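Side-chain contacts in Lin2634 protein (Listeria innocua, PDB 3MZO), which is probably a metal-dependent phosphohydrolase of the HD-domain superfamily, related to the YfbR-like 5'-deoxynucleotidases, and binds calcium: residues 140-143 / 144-147; 165-168 / 169-173; 180-184 / 185-189; 202-205 / 206-209. All blocks are in the same frame, centred on the assembly; numbering follows the deposited sequence.

Contact 1 of 4, residues 140-143 / 144-147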
loop_
_atom_site.group_PDB
_atom_site.type_symbol
_atom_site.label_atom_id
_atom_site.label_comp_id
_atom_site.label_asym_id
_atom_site.label_seq_id
_atom_site.Cartn_x
_atom_site.Cartn_y
_atom_site.Cartn_z
ATOM N N VAL B 140 -3.143 15.372 -23.334
ATOM C CA VAL B 140 -2.481 14.160 -23.827
ATOM C C VAL B 140 -2.210 13.213 -22.661
ATOM O O VAL B 140 -2.388 11.999 -22.824
ATOM C CB VAL B 140 -1.204 14.433 -24.638
ATOM C CG1 VAL B 140 -0.400 13.156 -24.804
ATOM C CG2 VAL B 140 -1.567 15.053 -25.997
ATOM N N ASP B 141 -1.780 13.720 -21.507
ATOM C CA ASP B 141 -1.479 12.810 -20.386
ATOM C C ASP B 141 -2.783 12.176 -19.879
ATOM O O ASP B 141 -2.823 10.993 -19.576
ATOM C CB ASP B 141 -0.733 13.475 -19.233
ATOM C CG ASP B 141 -0.316 12.465 -18.148
ATOM O OD1 ASP B 141 0.288 11.433 -18.479
ATOM O OD2 ASP B 141 -0.632 12.669 -16.956
ATOM N N LEU B 142 -3.835 12.977 -19.809
ATOM C CA LEU B 142 -5.153 12.501 -19.404
ATOM C C LEU B 142 -5.647 11.427 -20.378
ATOM O O LEU B 142 -6.249 10.428 -19.992
ATOM C CB LEU B 142 -6.093 13.686 -19.369
ATOM C CG LEU B 142 -7.390 13.622 -18.587
ATOM C CD1 LEU B 142 -7.175 13.348 -17.094
ATOM C CD2 LEU B 142 -8.134 14.935 -18.813
ATOM N N LEU B 143 -5.388 11.639 -21.660
ATOM C CA LEU B 143 -5.743 10.679 -22.687
ATOM C C LEU B 143 -4.975 9.358 -22.507
ATOM O O LEU B 143 -5.553 8.277 -22.623
ATOM C CB LEU B 143 -5.470 11.278 -24.083
ATOM C CG LEU B 143 -6.005 10.527 -25.301
ATOM C CD1 LEU B 143 -7.443 10.955 -25.625
ATOM C CD2 LEU B 143 -5.103 10.762 -26.512
ATOM N N TYR B 144 -3.675 9.439 -22.238
ATOM C CA TYR B 144 -2.880 8.219 -21.936
ATOM C C TYR B 144 -3.341 7.484 -20.659
ATOM O O TYR B 144 -3.387 6.243 -20.616
ATOM C CB TYR B 144 -1.355 8.540 -21.901
ATOM C CG TYR B 144 -0.747 8.418 -23.283
ATOM C CD1 TYR B 144 -0.887 9.439 -24.219
ATOM C CD2 TYR B 144 -0.081 7.247 -23.671
ATOM C CE1 TYR B 144 -0.369 9.308 -25.508
ATOM C CE2 TYR B 144 0.447 7.109 -24.946
ATOM C CZ TYR B 144 0.297 8.159 -25.854
ATOM O OH TYR B 144 0.815 8.059 -27.104
ATOM N N GLU B 145 -3.635 8.233 -19.611
ATOM C CA GLU B 145 -4.077 7.610 -18.345
ATOM C C GLU B 145 -5.415 6.913 -18.559
ATOM O O GLU B 145 -5.612 5.822 -18.110
ATOM C CB GLU B 145 -4.324 8.638 -17.257
ATOM C CG GLU B 145 -3.160 9.288 -16.583
ATOM C CD GLU B 145 -3.639 10.369 -15.582
ATOM O OE1 GLU B 145 -4.513 11.184 -15.967
ATOM O OE2 GLU B 145 -3.130 10.428 -14.432
ATOM N N SER B 146 -6.344 7.562 -19.256
ATOM C CA SER B 146 -7.665 6.996 -19.425
ATOM C C SER B 146 -7.597 5.822 -20.428
ATOM O O SER B 146 -8.267 4.783 -20.257
ATOM C CB SER B 146 -8.666 8.076 -19.833
ATOM O OG SER B 146 -8.410 8.562 -21.143
ATOM N N PHE B 147 -6.750 5.990 -21.444
ATOM C CA PHE B 147 -6.492 4.968 -22.445
ATOM C C PHE B 147 -5.983 3.694 -21.780
ATOM O O PHE B 147 -6.456 2.594 -22.081
ATOM C CB PHE B 147 -5.463 5.501 -23.461
ATOM C CG PHE B 147 -5.089 4.527 -24.522
ATOM C CD1 PHE B 147 -5.831 4.443 -25.686
ATOM C CD2 PHE B 147 -3.982 3.708 -24.369
ATOM C CE1 PHE B 147 -5.481 3.526 -26.708
ATOM C CE2 PHE B 147 -3.620 2.793 -25.378
ATOM C CZ PHE B 147 -4.381 2.700 -26.545
HETATM O O HOH W 1 -0.533 10.884 -14.931
#
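Asp141 and Glu145 sit one turn apart on helix 129-151, the HD-domain helix that also carries the calcium ligand Asp138. Their carboxylates are like charges, with Asp141 OD2 4.2 Å from Glu145 OE2 and the two planes 30° apart. A water bridges them, donating to Asp141 OD2 and to Glu145 OE2, 2.7 Å from each. Each carboxylate has a further partner: Asp141 OD2 is hydrogen-bonded to ND1 of the calcium ligand His34, and Glu145 OE2 forms a salt bridge with Arg19. Asp141 is thus in the second shell of the calcium site, where this bond would hold the His34 imidazole in its rotation. The salt bridge and the bridging water probably ease the repulsion between the two carboxylates.

Apolar contact follows the same i to i+4 spacing. Val140 CG1 lies alongside the Tyr144 ring, 3.8 Å from Tyr144 CD1. The Tyr144 ring continues to the second subunit, where its OH is hydrogen-bonded to His5 of that subunit.

The backbone bonds are regular alpha-helical ones, such as Glu145 N to Asp141 O at 2.9 Å. Ser146 adds a hydroxyl folded back on the preceding turn: with chi1 at 68°, OG stands between its own backbone N and carbonyl carbon, 3.1 Å from Leu142 O and 3.2 Å from Leu143 O, two carbonyls within reach of its one proton.

Contact 2 of 4, residues 165-168 / 169-173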
loop_
_atom_site.group_PDB
_atom_site.type_symbol
_atom_site.label_atom_id
_atom_site.label_comp_id
_atom_site.label_asym_id
_atom_site.label_seq_id
_atom_site.Cartn_x
_atom_site.Cartn_y
_atom_site.Cartn_z
ATOM N N GLU B 165 -13.485 13.383 -23.858
ATOM C CA GLU B 165 -13.336 14.801 -23.578
ATOM C C GLU B 165 -11.950 15.274 -23.933
ATOM O O GLU B 165 -11.804 16.344 -24.527
ATOM C CB GLU B 165 -13.621 15.106 -22.108
ATOM C CG GLU B 165 -13.555 16.613 -21.708
ATOM C CD GLU B 165 -12.110 17.194 -21.517
ATOM O OE1 GLU B 165 -11.166 16.470 -21.082
ATOM O OE2 GLU B 165 -11.930 18.403 -21.797
ATOM N N ALA B 166 -10.943 14.484 -23.558
ATOM C CA ALA B 166 -9.559 14.834 -23.805
ATOM C C ALA B 166 -9.296 14.900 -25.314
ATOM O O ALA B 166 -8.804 15.917 -25.802
ATOM C CB ALA B 166 -8.601 13.845 -23.075
ATOM N N LEU B 167 -9.678 13.872 -26.066
ATOM C CA LEU B 167 -9.492 13.916 -27.511
ATOM C C LEU B 167 -10.274 15.069 -28.184
ATOM O O LEU B 167 -9.719 15.817 -28.996
ATOM C CB LEU B 167 -9.836 12.565 -28.147
ATOM C CG LEU B 167 -9.392 12.365 -29.609
ATOM C CD1 LEU B 167 -7.845 12.610 -29.863
ATOM C CD2 LEU B 167 -9.808 10.971 -30.037
ATOM N N ALA B 168 -11.536 15.239 -27.813
ATOM C CA ALA B 168 -12.337 16.363 -28.300
ATOM C C ALA B 168 -11.580 17.674 -28.127
ATOM O O ALA B 168 -11.443 18.445 -29.067
ATOM C CB ALA B 168 -13.676 16.423 -27.561
ATOM N N THR B 169 -11.070 17.918 -26.929
ATOM C CA THR B 169 -10.310 19.136 -26.658
ATOM C C THR B 169 -9.026 19.241 -27.501
ATOM O O THR B 169 -8.780 20.275 -28.113
ATOM C CB THR B 169 -9.988 19.235 -25.170
ATOM O OG1 THR B 169 -11.216 19.132 -24.457
ATOM C CG2 THR B 169 -9.330 20.553 -24.808
ATOM N N ILE B 170 -8.228 18.176 -27.571
ATOM C CA ILE B 170 -7.048 18.175 -28.438
ATOM C C ILE B 170 -7.417 18.609 -29.884
ATOM O O ILE B 170 -6.678 19.374 -30.530
ATOM C CB ILE B 170 -6.340 16.776 -28.418
ATOM C CG1 ILE B 170 -5.704 16.534 -27.052
ATOM C CG2 ILE B 170 -5.267 16.679 -29.490
ATOM C CD1 ILE B 170 -5.264 15.108 -26.805
ATOM N N TYR B 171 -8.561 18.144 -30.388
ATOM C CA TYR B 171 -9.006 18.516 -31.744
ATOM C C TYR B 171 -9.263 19.980 -31.936
ATOM O O TYR B 171 -9.152 20.455 -33.054
ATOM C CB TYR B 171 -10.285 17.801 -32.147
ATOM C CG TYR B 171 -10.011 16.601 -32.959
ATOM C CD1 TYR B 171 -9.628 16.717 -34.300
ATOM C CD2 TYR B 171 -10.105 15.335 -32.394
ATOM C CE1 TYR B 171 -9.355 15.597 -35.063
ATOM C CE2 TYR B 171 -9.838 14.204 -33.138
ATOM C CZ TYR B 171 -9.460 14.336 -34.471
ATOM O OH TYR B 171 -9.212 13.190 -35.193
ATOM N N GLU B 172 -9.635 20.684 -30.870
ATOM C CA GLU B 172 -9.854 22.141 -30.901
ATOM C C GLU B 172 -8.571 22.865 -31.284
ATOM O O GLU B 172 -8.598 24.010 -31.726
ATOM C CB GLU B 172 -10.286 22.690 -29.529
ATOM C CG GLU B 172 -11.674 22.280 -29.033
ATOM C CD GLU B 172 -12.019 22.915 -27.688
ATOM O OE1 GLU B 172 -11.411 23.945 -27.313
ATOM O OE2 GLU B 172 -12.891 22.380 -26.994
ATOM N N TYR B 173 -7.430 22.204 -31.070
ATOM C CA TYR B 173 -6.120 22.844 -31.301
ATOM C C TYR B 173 -5.424 22.322 -32.582
ATOM O O TYR B 173 -4.194 22.455 -32.754
ATOM C CB TYR B 173 -5.229 22.621 -30.068
ATOM C CG TYR B 173 -5.678 23.315 -28.778
ATOM C CD1 TYR B 173 -6.595 22.726 -27.910
ATOM C CD2 TYR B 173 -5.113 24.523 -28.393
ATOM C CE1 TYR B 173 -6.971 23.365 -26.715
ATOM C CE2 TYR B 173 -5.466 25.143 -27.205
ATOM C CZ TYR B 173 -6.395 24.562 -26.373
ATOM O OH TYR B 173 -6.726 25.234 -25.210
#
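Thr169 reaches back one turn to Glu165, where its hydroxyl has two acceptors within range: OG1 is 2.8 Å from Glu165 OE2 and 2.9 Å from Glu165 O. Glu165 O is in any case engaged, since Thr169 N donates to it at 3.0 Å. The carboxylate gets to the hydroxyl by a bend in its chain, chi2 -78°, which turns OE2 along the helix surface. Its other oxygen, OE1, is held by Lys139 of helix 129-151 in a salt bridge, so the two ends of the carboxylate tie one helix to the next as well as one turn to the next.

These residues belong to the last two turns of helix 158-172, part of the all-helical HD-domain fold. Ile170 N gives an almost straight bond to Ala166 O, with an N-H...O angle of 174°, and Tyr171 N is bonded to Leu167 O at 2.9 Å. The pattern then slackens: Glu172 N is only weakly bonded to Ala168 O at 3.4 Å, while it also donates to Thr169 O, 2.9 Å away, in a tighter turn.

Among the apolar groups, Leu167 keeps alongside the Tyr171 ring, Leu167 CG lying 4.0 Å from Tyr171 CE2. The phenol OH beyond that ring is hydrogen-bonded to Thr209 of helix 201-211, and Leu167 is packed against Leu143, Leu187 and Ile208 of three other helices.

Contact 3 of 4, residues 180-184 / 185-189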
loop_
_atom_site.group_PDB
_atom_site.type_symbol
_atom_site.label_atom_id
_atom_site.label_comp_id
_atom_site.label_asym_id
_atom_site.label_seq_id
_atom_site.Cartn_x
_atom_site.Cartn_y
_atom_site.Cartn_z
ATOM N N LYS B 180 -1.325 18.583 -35.243
ATOM C CA LYS B 180 -1.305 17.934 -36.559
ATOM C C LYS B 180 -0.398 16.720 -36.441
ATOM O O LYS B 180 -0.743 15.628 -36.912
ATOM C CB LYS B 180 -0.774 18.859 -37.670
ATOM C CG LYS B 180 -1.762 19.911 -38.197
ATOM C CD LYS B 180 -1.084 20.730 -39.320
ATOM C CE LYS B 180 -1.564 22.165 -39.374
ATOM N NZ LYS B 180 -2.981 22.245 -39.766
ATOM N N TYR B 181 0.766 16.900 -35.821
ATOM C CA TYR B 181 1.662 15.766 -35.635
ATOM C C TYR B 181 1.016 14.672 -34.803
ATOM O O TYR B 181 1.055 13.507 -35.179
ATOM C CB TYR B 181 2.994 16.165 -34.992
ATOM C CG TYR B 181 3.928 14.995 -35.001
ATOM C CD1 TYR B 181 4.711 14.726 -36.123
ATOM C CD2 TYR B 181 3.974 14.100 -33.933
ATOM C CE1 TYR B 181 5.552 13.627 -36.167
ATOM C CE2 TYR B 181 4.822 12.993 -33.962
ATOM C CZ TYR B 181 5.609 12.774 -35.090
ATOM O OH TYR B 181 6.427 11.688 -35.156
ATOM N N PHE B 182 0.451 15.032 -33.662
ATOM C CA PHE B 182 -0.225 14.049 -32.798
ATOM C C PHE B 182 -1.284 13.178 -33.525
ATOM O O PHE B 182 -1.291 11.956 -33.367
ATOM C CB PHE B 182 -0.851 14.728 -31.569
ATOM C CG PHE B 182 -1.664 13.790 -30.719
ATOM C CD1 PHE B 182 -1.060 13.045 -29.716
ATOM C CD2 PHE B 182 -3.035 13.631 -30.947
ATOM C CE1 PHE B 182 -1.779 12.157 -28.954
ATOM C CE2 PHE B 182 -3.784 12.748 -30.174
ATOM C CZ PHE B 182 -3.127 11.997 -29.165
ATOM N N LEU B 183 -2.155 13.803 -34.316
ATOM C CA LEU B 183 -3.245 13.087 -34.975
ATOM C C LEU B 183 -2.729 12.218 -36.126
ATOM O O LEU B 183 -3.192 11.096 -36.323
ATOM C CB LEU B 183 -4.282 14.073 -35.518
ATOM C CG LEU B 183 -4.998 14.907 -34.466
ATOM C CD1 LEU B 183 -5.639 16.119 -35.141
ATOM C CD2 LEU B 183 -6.023 14.045 -33.706
ATOM N N LYS B 184 -1.761 12.735 -36.878
ATOM C CA LYS B 184 -1.204 11.986 -37.991
ATOM C C LYS B 184 -0.393 10.747 -37.544
ATOM O O LYS B 184 -0.535 9.655 -38.105
ATOM C CB LYS B 184 -0.344 12.927 -38.843
ATOM C CG LYS B 184 0.155 12.350 -40.166
ATOM C CD LYS B 184 1.216 13.252 -40.813
ATOM C CE LYS B 184 1.790 12.614 -42.077
ATOM N NZ LYS B 184 2.618 13.578 -42.824
ATOM N N GLU B 185 0.444 10.908 -36.529
ATOM C CA GLU B 185 1.437 9.882 -36.200
ATOM C C GLU B 185 1.232 9.173 -34.871
ATOM O O GLU B 185 1.429 7.958 -34.789
ATOM C CB GLU B 185 2.835 10.498 -36.221
ATOM C CG GLU B 185 3.247 11.093 -37.558
ATOM C CD GLU B 185 3.416 10.051 -38.662
ATOM O OE1 GLU B 185 3.484 8.829 -38.361
ATOM O OE2 GLU B 185 3.491 10.469 -39.837
ATOM N N ILE B 186 0.800 9.889 -33.842
ATOM C CA ILE B 186 0.762 9.307 -32.505
ATOM C C ILE B 186 -0.572 8.610 -32.262
ATOM O O ILE B 186 -0.585 7.482 -31.814
ATOM C CB ILE B 186 1.052 10.359 -31.430
ATOM C CG1 ILE B 186 2.421 11.008 -31.692
ATOM C CG2 ILE B 186 0.956 9.758 -29.993
ATOM C CD1 ILE B 186 2.722 12.143 -30.746
ATOM N N LEU B 187 -1.691 9.275 -32.561
ATOM C CA LEU B 187 -3.014 8.669 -32.270
ATOM C C LEU B 187 -3.206 7.317 -32.972
ATOM O O LEU B 187 -3.700 6.360 -32.381
ATOM C CB LEU B 187 -4.140 9.649 -32.619
ATOM C CG LEU B 187 -5.591 9.264 -32.340
ATOM C CD1 LEU B 187 -5.787 8.927 -30.863
ATOM C CD2 LEU B 187 -6.517 10.427 -32.778
ATOM N N PRO B 188 -2.793 7.218 -34.236
ATOM C CA PRO B 188 -2.931 5.912 -34.894
ATOM C C PRO B 188 -2.113 4.778 -34.265
ATOM O O PRO B 188 -2.569 3.634 -34.278
ATOM C CB PRO B 188 -2.477 6.199 -36.323
ATOM C CG PRO B 188 -2.832 7.647 -36.525
ATOM C CD PRO B 188 -2.486 8.285 -35.213
ATOM N N ASP B 189 -0.953 5.087 -33.682
ATOM C CA ASP B 189 -0.145 4.061 -33.010
ATOM C C ASP B 189 -0.819 3.601 -31.719
ATOM O O ASP B 189 -0.741 2.416 -31.386
ATOM C CB ASP B 189 1.284 4.540 -32.695
ATOM C CG ASP B 189 2.205 4.606 -33.919
ATOM O OD1 ASP B 189 1.886 4.106 -35.030
ATOM O OD2 ASP B 189 3.289 5.192 -33.753
#
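A pi-type turn and a proline kink interrupt helix 177-191 here, and side chains on both sides of the irregularity meet across it. Phe182 O accepts twice: Leu187 N, five residues on, approaches nearly in line at 2.8 Å, whereas Ile186 N stands above the carbonyl plane at 3.0 Å with a bent N-H...O angle of 133°. Pro188 has no N-H to give to the turn before, and its CD lies 3.1 Å from Leu183 O. The short axes of 180-184 and 185-189 are turned 28° apart.

Glu185 CG rests over one face of the Tyr181 ring in a CH-pi contact, 4.0 Å from the centroid and 26° off the ring normal. Ile186 divides its branches between two rings, CG1 reaching Tyr181 CE2 at 3.9 Å and CG2 reaching Phe182 CE1 at 3.8 Å. Leu183 and Leu187 extend together from successive turns, their CD2 methyls 3.8 Å apart. Phe182 and Leu187 face helices of the same chain, while Tyr181 packs on Pro110 and Ile186 on Ile4, both of the second subunit. The i+5 to i bond from Leu187 N to Phe182 O is characteristic of a pi-type turn, here followed by the kink at Pro188.

Contact 4 of 4, residues 202-205 / 206-209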
loop_
_atom_site.group_PDB
_atom_site.type_symbol
_atom_site.label_atom_id
_atom_site.label_comp_id
_atom_site.label_asym_id
_atom_site.label_seq_id
_atom_site.Cartn_x
_atom_site.Cartn_y
_atom_site.Cartn_z
ATOM N N PRO B 202 -11.568 2.293 -31.067
ATOM C CA PRO B 202 -11.575 2.543 -32.514
ATOM C C PRO B 202 -12.799 3.329 -32.993
ATOM O O PRO B 202 -12.665 4.386 -33.618
ATOM C CB PRO B 202 -11.549 1.128 -33.117
ATOM C CG PRO B 202 -10.842 0.288 -32.061
ATOM C CD PRO B 202 -11.294 0.870 -30.752
ATOM N N GLN B 203 -13.985 2.822 -32.671
ATOM C CA GLN B 203 -15.225 3.452 -33.110
ATOM C C GLN B 203 -15.359 4.847 -32.512
ATOM O O GLN B 203 -15.616 5.824 -33.225
ATOM C CB GLN B 203 -16.436 2.598 -32.711
ATOM C CG GLN B 203 -17.772 3.289 -32.985
ATOM C CD GLN B 203 -18.951 2.362 -32.837
ATOM O OE1 GLN B 203 -18.847 1.168 -33.104
ATOM N NE2 GLN B 203 -20.086 2.907 -32.422
ATOM N N LEU B 204 -15.187 4.917 -31.198
ATOM C CA LEU B 204 -15.300 6.174 -30.443
ATOM C C LEU B 204 -14.367 7.267 -30.982
ATOM O O LEU B 204 -14.755 8.446 -31.078
ATOM C CB LEU B 204 -14.998 5.890 -28.976
ATOM C CG LEU B 204 -15.082 7.042 -27.978
ATOM C CD1 LEU B 204 -16.496 7.661 -27.920
ATOM C CD2 LEU B 204 -14.615 6.519 -26.612
ATOM N N THR B 205 -13.146 6.859 -31.344
ATOM C CA THR B 205 -12.148 7.783 -31.890
ATOM C C THR B 205 -12.575 8.294 -33.277
ATOM O O THR B 205 -12.440 9.493 -33.570
ATOM C CB THR B 205 -10.708 7.138 -31.940
ATOM O OG1 THR B 205 -10.368 6.573 -30.662
ATOM C CG2 THR B 205 -9.652 8.172 -32.329
ATOM N N THR B 206 -13.101 7.397 -34.123
ATOM C CA THR B 206 -13.701 7.810 -35.391
ATOM C C THR B 206 -14.813 8.839 -35.138
ATOM O O THR B 206 -14.832 9.905 -35.755
ATOM C CB THR B 206 -14.278 6.590 -36.173
ATOM O OG1 THR B 206 -13.195 5.816 -36.702
ATOM C CG2 THR B 206 -15.215 7.026 -37.316
ATOM N N GLU B 207 -15.720 8.510 -34.222
ATOM C CA GLU B 207 -16.830 9.406 -33.859
ATOM C C GLU B 207 -16.385 10.789 -33.424
ATOM O O GLU B 207 -16.916 11.796 -33.912
ATOM C CB GLU B 207 -17.669 8.791 -32.744
ATOM C CG GLU B 207 -18.648 7.739 -33.261
ATOM C CD GLU B 207 -19.305 6.931 -32.145
ATOM O OE1 GLU B 207 -19.069 7.221 -30.946
ATOM O OE2 GLU B 207 -20.066 5.999 -32.478
ATOM N N ILE B 208 -15.406 10.827 -32.515
ATOM C CA ILE B 208 -14.853 12.087 -32.033
ATOM C C ILE B 208 -14.235 12.887 -33.189
ATOM O O ILE B 208 -14.420 14.109 -33.260
ATOM C CB ILE B 208 -13.825 11.846 -30.879
ATOM C CG1 ILE B 208 -14.536 11.265 -29.653
ATOM C CG2 ILE B 208 -13.099 13.143 -30.494
ATOM C CD1 ILE B 208 -13.649 10.433 -28.780
ATOM N N THR B 209 -13.523 12.206 -34.096
ATOM C CA THR B 209 -12.919 12.862 -35.285
ATOM C C THR B 209 -13.965 13.371 -36.295
ATOM O O THR B 209 -13.765 14.430 -36.911
ATOM C CB THR B 209 -11.972 11.908 -36.057
ATOM O OG1 THR B 209 -10.991 11.371 -35.165
ATOM C CG2 THR B 209 -11.296 12.632 -37.236
HETATM O O HOH W 2 -10.280 5.269 -35.031
#
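Thr206 opens the second turn by bonding its N to Pro202 O at 3.1 Å. A water donates to that same carbonyl, 2.9 Å from Pro202 O, and is in weak contact with Thr206 OG1. Glu207 follows with a bond between two side chains: Gln203 NE2 donates to Glu207 OE2 at 3.1 Å, with an N-H...O angle of 161°. The acceptor lies near the amide plane, yet the N-H comes in from above the carboxylate, the two planes being 71° apart. Extended chains on both residues let the groups meet outside the helix.

Ile208 turns inward, its CD1 3.8 Å from Leu204 CG, and both side chains continue onto helix 158-172. Because CG1 of Ile208 lies beside its own backbone N (chi1 -66°), the branch folds back over Leu204 O, 3.2 Å from CD1. Thr209 N is bonded to Thr205 O at 3.0 Å, and its OG1 is 2.9 Å from that carbonyl but also hydrogen-bonded to Tyr171 OH. Thr205 OG1 in turn has Leu201 O and Tyr163 OH as partners. This part of helix 201-211 is thus two-faced, with an amide-carboxylate pair on its outer surface and an inner face that joins apolar packing to threonine-tyrosine hydroxyl pairs.

Overall arrangement
The four contacts come in series along the chain, one each on helices 129-151, 158-172, 177-191 and 201-211, with centres 12 to 15 Å apart. Contact 2 touches each of the others; Leu167 by itself meets residues of all three. Contacts 1 and 3 meet through Leu143 and Phe182, and both reach the second subunit. Contact 4 touches contact 3 through Thr205 and Leu187, but its nearest atoms stay about 7 Å from contact 1. Contact 1 adjoins the calcium site, whereas contacts 3 and 4 lie away from it. Their centres lie progressively farther from the chain's centre, about 9 Å for contact 1 and 22 Å for contact 4, on successive helices packed together.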